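Local coordinates for protein aminoacyltransferase FemA (Staphylococcus aureus, PDB 1LRZ) that adds glycines 2 and 3 of the pentaglycine interpeptide bridge of staphylococcal peptidoglycan, taking them from glycyl-tRNA, at residues F224-R235 against F317-Y328. Sequence-based numbering, arbitrary orientation.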
loop_
_atom_site.group_PDB
_atom_site.type_symbol
_atom_site.label_atom_id
_atom_site.label_comp_id
_atom_site.label_asym_id
_atom_site.label_seq_id
_atom_site.Cartn_x
_atom_site.Cartn_y
_atom_site.Cartn_z
ATOM N N PHE A 224 6.993 -5.425 -14.597
ATOM C CA PHE A 224 6.312 -4.357 -13.877
ATOM C C PHE A 224 7.054 -4.062 -12.568
ATOM O O PHE A 224 7.411 -2.919 -12.281
ATOM C CB PHE A 224 4.878 -4.784 -13.553
ATOM C CG PHE A 224 4.160 -3.852 -12.611
ATOM C CD1 PHE A 224 3.380 -2.812 -13.096
ATOM C CD2 PHE A 224 4.275 -4.013 -11.231
ATOM C CE1 PHE A 224 2.719 -1.943 -12.224
ATOM C CE2 PHE A 224 3.623 -3.148 -10.353
ATOM C CZ PHE A 224 2.842 -2.111 -10.851
ATOM N N TYR A 225 7.285 -5.110 -11.786
ATOM C CA TYR A 225 7.956 -4.968 -10.504
ATOM C C TYR A 225 9.422 -4.599 -10.638
ATOM O O TYR A 225 9.930 -3.745 -9.905
ATOM C CB TYR A 225 7.813 -6.251 -9.686
ATOM C CG TYR A 225 6.391 -6.529 -9.272
ATOM C CD1 TYR A 225 5.665 -7.563 -9.860
ATOM C CD2 TYR A 225 5.756 -5.738 -8.313
ATOM C CE1 TYR A 225 4.347 -7.805 -9.508
ATOM C CE2 TYR A 225 4.434 -5.968 -7.952
ATOM C CZ TYR A 225 3.733 -7.006 -8.554
ATOM O OH TYR A 225 2.421 -7.254 -8.202
ATOM N N TYR A 226 10.107 -5.235 -11.577
ATOM C CA TYR A 226 11.512 -4.933 -11.767
ATOM C C TYR A 226 11.704 -3.444 -12.082
ATOM O O TYR A 226 12.564 -2.778 -11.492
ATOM C CB TYR A 226 12.087 -5.791 -12.897
ATOM C CG TYR A 226 13.508 -5.426 -13.262
ATOM C CD1 TYR A 226 14.585 -5.915 -12.530
ATOM C CD2 TYR A 226 13.773 -4.569 -14.333
ATOM C CE1 TYR A 226 15.898 -5.560 -12.857
ATOM C CE2 TYR A 226 15.078 -4.208 -14.665
ATOM C CZ TYR A 226 16.136 -4.707 -13.922
ATOM O OH TYR A 226 17.431 -4.345 -14.232
ATOM N N ASN A 227 10.898 -2.914 -13.000
ATOM C CA ASN A 227 11.043 -1.508 -13.370
ATOM C C ASN A 227 10.751 -0.547 -12.223
ATOM O O ASN A 227 11.383 0.502 -12.125
ATOM C CB ASN A 227 10.169 -1.157 -14.581
ATOM C CG ASN A 227 10.709 -1.749 -15.881
ATOM O OD1 ASN A 227 11.914 -1.994 -16.007
ATOM N ND2 ASN A 227 9.826 -1.964 -16.854
ATOM N N ARG A 228 9.806 -0.905 -11.356
ATOM C CA ARG A 228 9.472 -0.047 -10.221
ATOM C C ARG A 228 10.685 0.004 -9.287
ATOM O O ARG A 228 11.075 1.068 -8.812
ATOM C CB ARG A 228 8.247 -0.591 -9.475
ATOM C CG ARG A 228 6.990 -0.719 -10.329
ATOM C CD ARG A 228 6.571 0.623 -10.847
ATOM N NE ARG A 228 5.358 0.587 -11.663
ATOM C CZ ARG A 228 5.257 0.002 -12.854
ATOM N NH1 ARG A 228 6.290 -0.631 -13.401
ATOM N NH2 ARG A 228 4.124 0.102 -13.528
ATOM N N LEU A 229 11.284 -1.151 -9.022
ATOM C CA LEU A 229 12.468 -1.190 -8.171
ATOM C C LEU A 229 13.550 -0.290 -8.744
ATOM O O LEU A 229 14.128 0.534 -8.040
ATOM C CB LEU A 229 13.028 -2.609 -8.078
ATOM C CG LEU A 229 12.380 -3.584 -7.100
ATOM C CD1 LEU A 229 13.211 -4.886 -7.067
ATOM C CD2 LEU A 229 12.345 -2.965 -5.708
ATOM N N LYS A 230 13.809 -0.454 -10.037
ATOM C CA LYS A 230 14.841 0.315 -10.722
ATOM C C LYS A 230 14.631 1.831 -10.754
ATOM O O LYS A 230 15.547 2.585 -10.435
ATOM C CB LYS A 230 14.994 -0.205 -12.150
ATOM C CG LYS A 230 16.095 0.453 -12.950
ATOM C CD LYS A 230 16.097 -0.091 -14.368
ATOM C CE LYS A 230 17.238 0.477 -15.198
ATOM N NZ LYS A 230 17.125 0.037 -16.626
ATOM N N TYR A 231 13.434 2.279 -11.129
ATOM C CA TYR A 231 13.185 3.714 -11.229
ATOM C C TYR A 231 12.651 4.435 -9.996
ATOM O O TYR A 231 12.865 5.636 -9.853
ATOM C CB TYR A 231 12.290 4.001 -12.437
ATOM C CG TYR A 231 12.916 3.549 -13.744
ATOM C CD1 TYR A 231 12.628 2.292 -14.276
ATOM C CD2 TYR A 231 13.857 4.345 -14.407
ATOM C CE1 TYR A 231 13.260 1.829 -15.430
ATOM C CE2 TYR A 231 14.505 3.888 -15.569
ATOM C CZ TYR A 231 14.198 2.625 -16.066
ATOM O OH TYR A 231 14.850 2.129 -17.174
ATOM N N TYR A 232 11.967 3.726 -9.105
ATOM C CA TYR A 232 11.444 4.364 -7.900
ATOM C C TYR A 232 12.541 4.442 -6.843
ATOM O O TYR A 232 12.485 5.272 -5.941
ATOM C CB TYR A 232 10.249 3.578 -7.351
ATOM C CG TYR A 232 8.947 3.756 -8.118
ATOM C CD1 TYR A 232 8.911 4.391 -9.364
ATOM C CD2 TYR A 232 7.747 3.266 -7.597
ATOM C CE1 TYR A 232 7.706 4.533 -10.072
ATOM C CE2 TYR A 232 6.548 3.400 -8.290
ATOM C CZ TYR A 232 6.533 4.032 -9.525
ATOM O OH TYR A 232 5.342 4.150 -10.197
ATOM N N LYS A 233 13.526 3.553 -6.950
ATOM C CA LYS A 233 14.663 3.514 -6.034
ATOM C C LYS A 233 14.304 3.449 -4.553
ATOM O O LYS A 233 13.831 2.414 -4.082
ATOM C CB LYS A 233 15.591 4.702 -6.320
ATOM C CG LYS A 233 16.212 4.622 -7.724
ATOM C CD LYS A 233 16.863 5.923 -8.163
ATOM C CE LYS A 233 17.225 5.867 -9.642
ATOM N NZ LYS A 233 17.593 7.218 -10.159
ATOM N N ASP A 234 14.522 4.528 -3.809
ATOM C CA ASP A 234 14.213 4.487 -2.385
ATOM C C ASP A 234 12.740 4.693 -2.072
ATOM O O ASP A 234 12.346 4.662 -0.905
ATOM C CB ASP A 234 15.020 5.524 -1.618
ATOM C CG ASP A 234 14.768 6.926 -2.110
ATOM O OD1 ASP A 234 14.910 7.866 -1.307
ATOM O OD2 ASP A 234 14.440 7.079 -3.299
ATOM N N ARG A 235 11.926 4.902 -3.099
ATOM C CA ARG A 235 10.502 5.091 -2.872
ATOM C C ARG A 235 9.718 3.796 -3.021
ATOM O O ARG A 235 8.492 3.792 -3.149
ATOM C CB ARG A 235 9.977 6.198 -3.774
ATOM C CG ARG A 235 10.754 7.476 -3.490
ATOM C CD ARG A 235 9.938 8.693 -3.678
ATOM N NE ARG A 235 10.686 9.900 -3.340
ATOM C CZ ARG A 235 10.145 11.110 -3.354
ATOM N NH1 ARG A 235 10.875 12.178 -3.044
ATOM N NH2 ARG A 235 8.862 11.242 -3.672
ATOM N N PHE A 317 4.952 -5.488 -1.544
ATOM C CA PHE A 317 5.595 -4.517 -2.428
ATOM C C PHE A 317 5.017 -3.166 -1.991
ATOM O O PHE A 317 3.814 -2.927 -2.129
ATOM C CB PHE A 317 5.213 -4.808 -3.875
ATOM C CG PHE A 317 6.176 -4.258 -4.876
ATOM C CD1 PHE A 317 7.363 -4.928 -5.156
ATOM C CD2 PHE A 317 5.889 -3.084 -5.559
ATOM C CE1 PHE A 317 8.251 -4.438 -6.108
ATOM C CE2 PHE A 317 6.777 -2.586 -6.514
ATOM C CZ PHE A 317 7.959 -3.272 -6.785
ATOM N N PHE A 318 5.869 -2.288 -1.468
ATOM C CA PHE A 318 5.417 -1.003 -0.950
ATOM C C PHE A 318 5.991 0.240 -1.613
ATOM O O PHE A 318 7.187 0.306 -1.899
ATOM C CB PHE A 318 5.746 -0.890 0.541
ATOM C CG PHE A 318 4.919 -1.772 1.435
ATOM C CD1 PHE A 318 5.173 -3.137 1.522
ATOM C CD2 PHE A 318 3.895 -1.222 2.214
ATOM C CE1 PHE A 318 4.419 -3.953 2.369
ATOM C CE2 PHE A 318 3.135 -2.019 3.061
ATOM C CZ PHE A 318 3.397 -3.396 3.141
ATOM N N PHE A 319 5.132 1.235 -1.831
ATOM C CA PHE A 319 5.571 2.519 -2.378
ATOM C C PHE A 319 5.639 3.491 -1.198
ATOM O O PHE A 319 4.737 3.530 -0.345
ATOM C CB PHE A 319 4.596 3.005 -3.449
ATOM C CG PHE A 319 4.565 2.120 -4.662
ATOM C CD1 PHE A 319 3.358 1.748 -5.243
ATOM C CD2 PHE A 319 5.751 1.613 -5.195
ATOM C CE1 PHE A 319 3.330 0.880 -6.338
ATOM C CE2 PHE A 319 5.731 0.744 -6.297
ATOM C CZ PHE A 319 4.519 0.378 -6.864
ATOM N N ILE A 320 6.717 4.266 -1.139
ATOM C CA ILE A 320 6.919 5.184 -0.032
ATOM C C ILE A 320 7.147 6.610 -0.498
ATOM O O ILE A 320 8.107 6.905 -1.203
ATOM C CB ILE A 320 8.139 4.743 0.837
ATOM C CG1 ILE A 320 7.918 3.322 1.377
ATOM C CG2 ILE A 320 8.358 5.718 1.985
ATOM C CD1 ILE A 320 8.246 2.243 0.384
ATOM N N ASN A 321 6.248 7.494 -0.098
ATOM C CA ASN A 321 6.361 8.890 -0.454
ATOM C C ASN A 321 5.956 9.706 0.763
ATOM O O ASN A 321 5.369 9.173 1.712
ATOM C CB ASN A 321 5.477 9.185 -1.671
ATOM C CG ASN A 321 5.970 8.462 -2.918
ATOM O OD1 ASN A 321 6.900 8.923 -3.587
ATOM N ND2 ASN A 321 5.372 7.305 -3.215
ATOM N N PRO A 322 6.284 11.000 0.764
ATOM C CA PRO A 322 5.933 11.847 1.908
ATOM C C PRO A 322 4.466 11.804 2.333
ATOM O O PRO A 322 4.158 11.869 3.523
ATOM C CB PRO A 322 6.365 13.241 1.449
ATOM C CG PRO A 322 7.564 12.935 0.563
ATOM C CD PRO A 322 7.032 11.765 -0.252
ATOM N N PHE A 323 3.555 11.690 1.372
ATOM C CA PHE A 323 2.134 11.681 1.699
ATOM C C PHE A 323 1.632 10.384 2.332
ATOM O O PHE A 323 0.743 10.404 3.179
ATOM C CB PHE A 323 1.306 11.959 0.442
ATOM C CG PHE A 323 -0.183 11.888 0.664
ATOM C CD1 PHE A 323 -0.793 12.686 1.629
ATOM C CD2 PHE A 323 -0.980 11.056 -0.124
ATOM C CE1 PHE A 323 -2.184 12.659 1.807
ATOM C CE2 PHE A 323 -2.368 11.020 0.044
ATOM C CZ PHE A 323 -2.970 11.823 1.010
ATOM N N GLU A 324 2.200 9.254 1.926
ATOM C CA GLU A 324 1.719 7.983 2.460
ATOM C C GLU A 324 2.598 6.803 2.088
ATOM O O GLU A 324 3.428 6.869 1.168
ATOM C CB GLU A 324 0.319 7.706 1.904
ATOM C CG GLU A 324 0.338 7.649 0.356
ATOM C CD GLU A 324 -1.018 7.354 -0.292
ATOM O OE1 GLU A 324 -1.122 7.539 -1.525
ATOM O OE2 GLU A 324 -1.969 6.935 0.407
ATOM N N VAL A 325 2.392 5.713 2.815
ATOM C CA VAL A 325 3.063 4.460 2.536
ATOM C C VAL A 325 1.916 3.653 1.907
ATOM O O VAL A 325 0.793 3.654 2.431
ATOM C CB VAL A 325 3.549 3.766 3.824
ATOM C CG1 VAL A 325 3.900 2.308 3.532
ATOM C CG2 VAL A 325 4.786 4.492 4.354
ATOM N N VAL A 326 2.181 2.999 0.780
ATOM C CA VAL A 326 1.153 2.226 0.106
ATOM C C VAL A 326 1.490 0.749 0.036
ATOM O O VAL A 326 2.570 0.379 -0.427
ATOM C CB VAL A 326 0.941 2.711 -1.355
ATOM C CG1 VAL A 326 -0.061 1.789 -2.072
ATOM C CG2 VAL A 326 0.426 4.150 -1.373
ATOM N N TYR A 327 0.573 -0.083 0.515
ATOM C CA TYR A 327 0.723 -1.535 0.430
ATOM C C TYR A 327 0.117 -1.854 -0.951
ATOM O O TYR A 327 -1.098 -2.017 -1.091
ATOM C CB TYR A 327 -0.087 -2.215 1.530
ATOM C CG TYR A 327 -0.216 -3.710 1.370
ATOM C CD1 TYR A 327 0.897 -4.501 1.082
ATOM C CD2 TYR A 327 -1.447 -4.343 1.545
ATOM C CE1 TYR A 327 0.791 -5.885 0.974
ATOM C CE2 TYR A 327 -1.566 -5.731 1.441
ATOM C CZ TYR A 327 -0.446 -6.493 1.153
ATOM O OH TYR A 327 -0.561 -7.862 1.040
ATOM N N TYR A 328 0.970 -1.918 -1.968
ATOM C CA TYR A 328 0.509 -2.146 -3.329
ATOM C C TYR A 328 0.116 -3.579 -3.671
ATOM O O TYR A 328 -0.946 -3.820 -4.243
ATOM C CB TYR A 328 1.566 -1.664 -4.320
ATOM C CG TYR A 328 1.096 -1.739 -5.752
ATOM C CD1 TYR A 328 0.112 -0.870 -6.226
ATOM C CD2 TYR A 328 1.583 -2.721 -6.614
ATOM C CE1 TYR A 328 -0.384 -0.979 -7.532
ATOM C CE2 TYR A 328 1.096 -2.843 -7.923
ATOM C CZ TYR A 328 0.111 -1.967 -8.371
ATOM O OH TYR A 328 -0.380 -2.098 -9.652
HETATM O O HOH W 1 6.595 5.247 -4.829
#
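Tyr225 and Phe317 meet edge-to-face where helix 222-232 packs on the β-hairpin formed by strands 310-320 and 325-332, within a mixed sheet of FemA, a member of the FemABX family. CD2 of Tyr225 stands above the centre of the Phe317 ring, 3.6 Å from Phe317 CE1, and the two planes are turned 71° apart. Phe204 packs against both rings. At its rim the Phe317 ring takes the aliphatic CB of Arg228, nearly in its plane. Two helical turns on from Tyr225, Tyr232 repeats the theme in offset form: its CD2-CE2 edge comes over a face of Phe319, with Tyr232 CE2 3.4 Å from Phe319 CE2. The CB of Phe319 does not point at the helix, but with CG anti to the carbonyl carbon (chi1 -65°) the ring swings toward it. Phe224 and Tyr328 approach from opposite directions; their planes are almost parallel but slid apart, and Phe224 CZ lies 3.5 Å from Tyr328 CE2. Past the helix end, after the positive-phi residue Lys233, the chain turns in to the hairpin, and Arg235 O accepts a hydrogen bond from Ile320 N at 2.7 Å, the donor standing above the carbonyl plane. A water donates to that same oxygen and accepts from Asn321 ND2. The Arg235 side chain crosses that of Asn321 at about a right angle, while its NH1 forms a salt bridge with Asp16. Arg235 NH2, the other terminal nitrogen, donates to Asn321 OD1 at 3.0 Å, in the amide's carbonyl plane and on a lone pair.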